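Local coordinates for ECXA (Escherichia coli, PDB 4L63), which is probably a zinc-dependent metallopeptidase that cleaves peptide bonds with the help of a histidine-bound zinc ion, at residues L152-R155 / I156-H160. Sequence-based numbering, arbitrary orientation.
Sequences LKLR and ITIKH. With ZN (zinc ion), chain G.
I156 sets its CD1 methyl against CD1 of L152 one helical turn earlier (3.9 Å), the two side chains crossing at a slant. With chi1 at 173° and chi2 at 58°, the branch of L152 brings CD1 to that methyl. T157 grips the same turn by a polar route: its OG1, swung back beside its own backbone N, donates to K153 O at 2.6 Å. T157 N reaches that oxygen as well, at 2.9 Å, from the other face of the carbonyl plane, so K153 O takes two bonds, and the one from OG1 holds the threonine's chi1. Further round, K159 runs its extended chain back along the helix, with CE 3.8 Å from R155 CB, while K159 N bonds R155 O at 2.7 Å in an almost straight line (173°). R155 NH2 and K159 NZ stand 5.7 Å apart; the salt bridge of K159 NZ with E70 probably eases these like charges, and the R155 guanidinium has a cation-pi contact with Y63. H160, next along, uses NE2 to bind the zinc ion at 2.1 Å, and its ND1 is hydrogen-bonded to I198 O, which fixes the ring's rotation. H164 and H170 also bind the metal, and the O of a water lies 2.5 Å from the zinc ion; the HExxH helix is consistent with a metzincin-type site. All this lies on helix 146-165, largely buried: helix 60-70 covers L154 and I158, helix 207-215 touches L152, K153 and I156, and F123 of helix 120-126 packs on L154 and T157.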
loop_
_atom_site.group_PDB
_atom_site.type_symbol
_atom_site.label_atom_id
_atom_site.label_comp_id
_atom_site.label_asym_id
_atom_site.label_seq_id
_atom_site.Cartn_x
_atom_site.Cartn_y
_atom_site.Cartn_z
ATOM N N LEU A 152 28.887 -20.090 1.607
ATOM C CA LEU A 152 27.893 -19.023 1.658
ATOM C C LEU A 152 27.687 -18.439 0.267
ATOM O O LEU A 152 26.557 -18.328 -0.212
ATOM C CB LEU A 152 28.324 -17.928 2.639
ATOM C CG LEU A 152 27.463 -16.661 2.687
ATOM C CD1 LEU A 152 26.028 -17.004 3.039
ATOM C CD2 LEU A 152 28.032 -15.643 3.668
ATOM N N LYS A 153 28.798 -18.086 -0.376
ATOM C CA LYS A 153 28.785 -17.520 -1.719
ATOM C C LYS A 153 28.179 -18.494 -2.728
ATOM O O LYS A 153 27.501 -18.082 -3.670
ATOM C CB LYS A 153 30.204 -17.133 -2.142
ATOM C CG LYS A 153 30.323 -15.743 -2.748
ATOM C CD LYS A 153 30.260 -14.668 -1.673
ATOM C CE LYS A 153 30.446 -13.277 -2.265
ATOM N NZ LYS A 153 29.708 -13.101 -3.545
ATOM N N LEU A 154 28.415 -19.786 -2.523
ATOM C CA LEU A 154 27.902 -20.794 -3.442
ATOM C C LEU A 154 26.384 -20.938 -3.344
ATOM O O LEU A 154 25.703 -20.990 -4.367
ATOM C CB LEU A 154 28.570 -22.149 -3.197
ATOM C CG LEU A 154 28.586 -23.034 -4.442
ATOM C CD1 LEU A 154 29.760 -22.672 -5.338
ATOM C CD2 LEU A 154 28.620 -24.516 -4.073
ATOM N N ARG A 155 25.856 -21.004 -2.124
ATOM C CA ARG A 155 24.410 -21.103 -1.934
ATOM C C ARG A 155 23.701 -19.875 -2.487
ATOM O O ARG A 155 22.721 -19.998 -3.218
ATOM C CB ARG A 155 24.052 -21.277 -0.459
ATOM C CG ARG A 155 24.520 -22.585 0.137
ATOM C CD ARG A 155 24.049 -22.735 1.571
ATOM N NE ARG A 155 24.542 -23.977 2.163
ATOM C CZ ARG A 155 23.964 -25.165 2.010
ATOM N NH1 ARG A 155 24.492 -26.238 2.586
ATOM N NH2 ARG A 155 22.862 -25.281 1.280
ATOM N N ILE A 156 24.195 -18.698 -2.114
ATOM C CA ILE A 156 23.695 -17.435 -2.655
ATOM C C ILE A 156 23.684 -17.466 -4.179
ATOM O O ILE A 156 22.667 -17.170 -4.802
ATOM C CB ILE A 156 24.546 -16.240 -2.192
ATOM C CG1 ILE A 156 24.447 -16.068 -0.677
ATOM C CG2 ILE A 156 24.114 -14.966 -2.916
ATOM C CD1 ILE A 156 25.283 -14.929 -0.131
ATOM N N THR A 157 24.816 -17.847 -4.770
ATOM C CA THR A 157 24.936 -17.929 -6.222
ATOM C C THR A 157 23.908 -18.880 -6.822
ATOM O O THR A 157 23.251 -18.545 -7.806
ATOM C CB THR A 157 26.348 -18.381 -6.653
ATOM O OG1 THR A 157 27.321 -17.445 -6.171
ATOM C CG2 THR A 157 26.443 -18.470 -8.166
ATOM N N ILE A 158 23.767 -20.058 -6.221
ATOM C CA ILE A 158 22.817 -21.055 -6.701
ATOM C C ILE A 158 21.367 -20.594 -6.508
ATOM O O ILE A 158 20.575 -20.659 -7.441
ATOM C CB ILE A 158 23.038 -22.417 -6.007
ATOM C CG1 ILE A 158 24.374 -23.011 -6.458
ATOM C CG2 ILE A 158 21.905 -23.369 -6.327
ATOM C CD1 ILE A 158 24.607 -24.447 -6.028
ATOM N N LYS A 159 21.027 -20.114 -5.314
ATOM C CA LYS A 159 19.692 -19.565 -5.055
ATOM C C LYS A 159 19.336 -18.426 -6.011
ATOM O O LYS A 159 18.215 -18.357 -6.521
ATOM C CB LYS A 159 19.584 -19.079 -3.610
ATOM C CG LYS A 159 19.657 -20.195 -2.589
ATOM C CD LYS A 159 19.804 -19.648 -1.190
ATOM C CE LYS A 159 20.263 -20.735 -0.243
ATOM N NZ LYS A 159 20.032 -20.343 1.166
ATOM N N HIS A 160 20.300 -17.541 -6.249
ATOM C CA HIS A 160 20.137 -16.445 -7.202
ATOM C C HIS A 160 19.850 -16.982 -8.610
ATOM O O HIS A 160 18.932 -16.518 -9.280
ATOM C CB HIS A 160 21.388 -15.559 -7.195
ATOM C CG HIS A 160 21.377 -14.461 -8.213
ATOM N ND1 HIS A 160 20.864 -13.207 -7.957
ATOM C CD2 HIS A 160 21.831 -14.430 -9.489
ATOM C CE1 HIS A 160 21.001 -12.452 -9.035
ATOM N NE2 HIS A 160 21.586 -13.172 -9.977
HETATM ZN ZN ZN G . 21.691 -12.762 -12.052
HETATM O O HOH W 1 23.494 -14.303 -12.814
#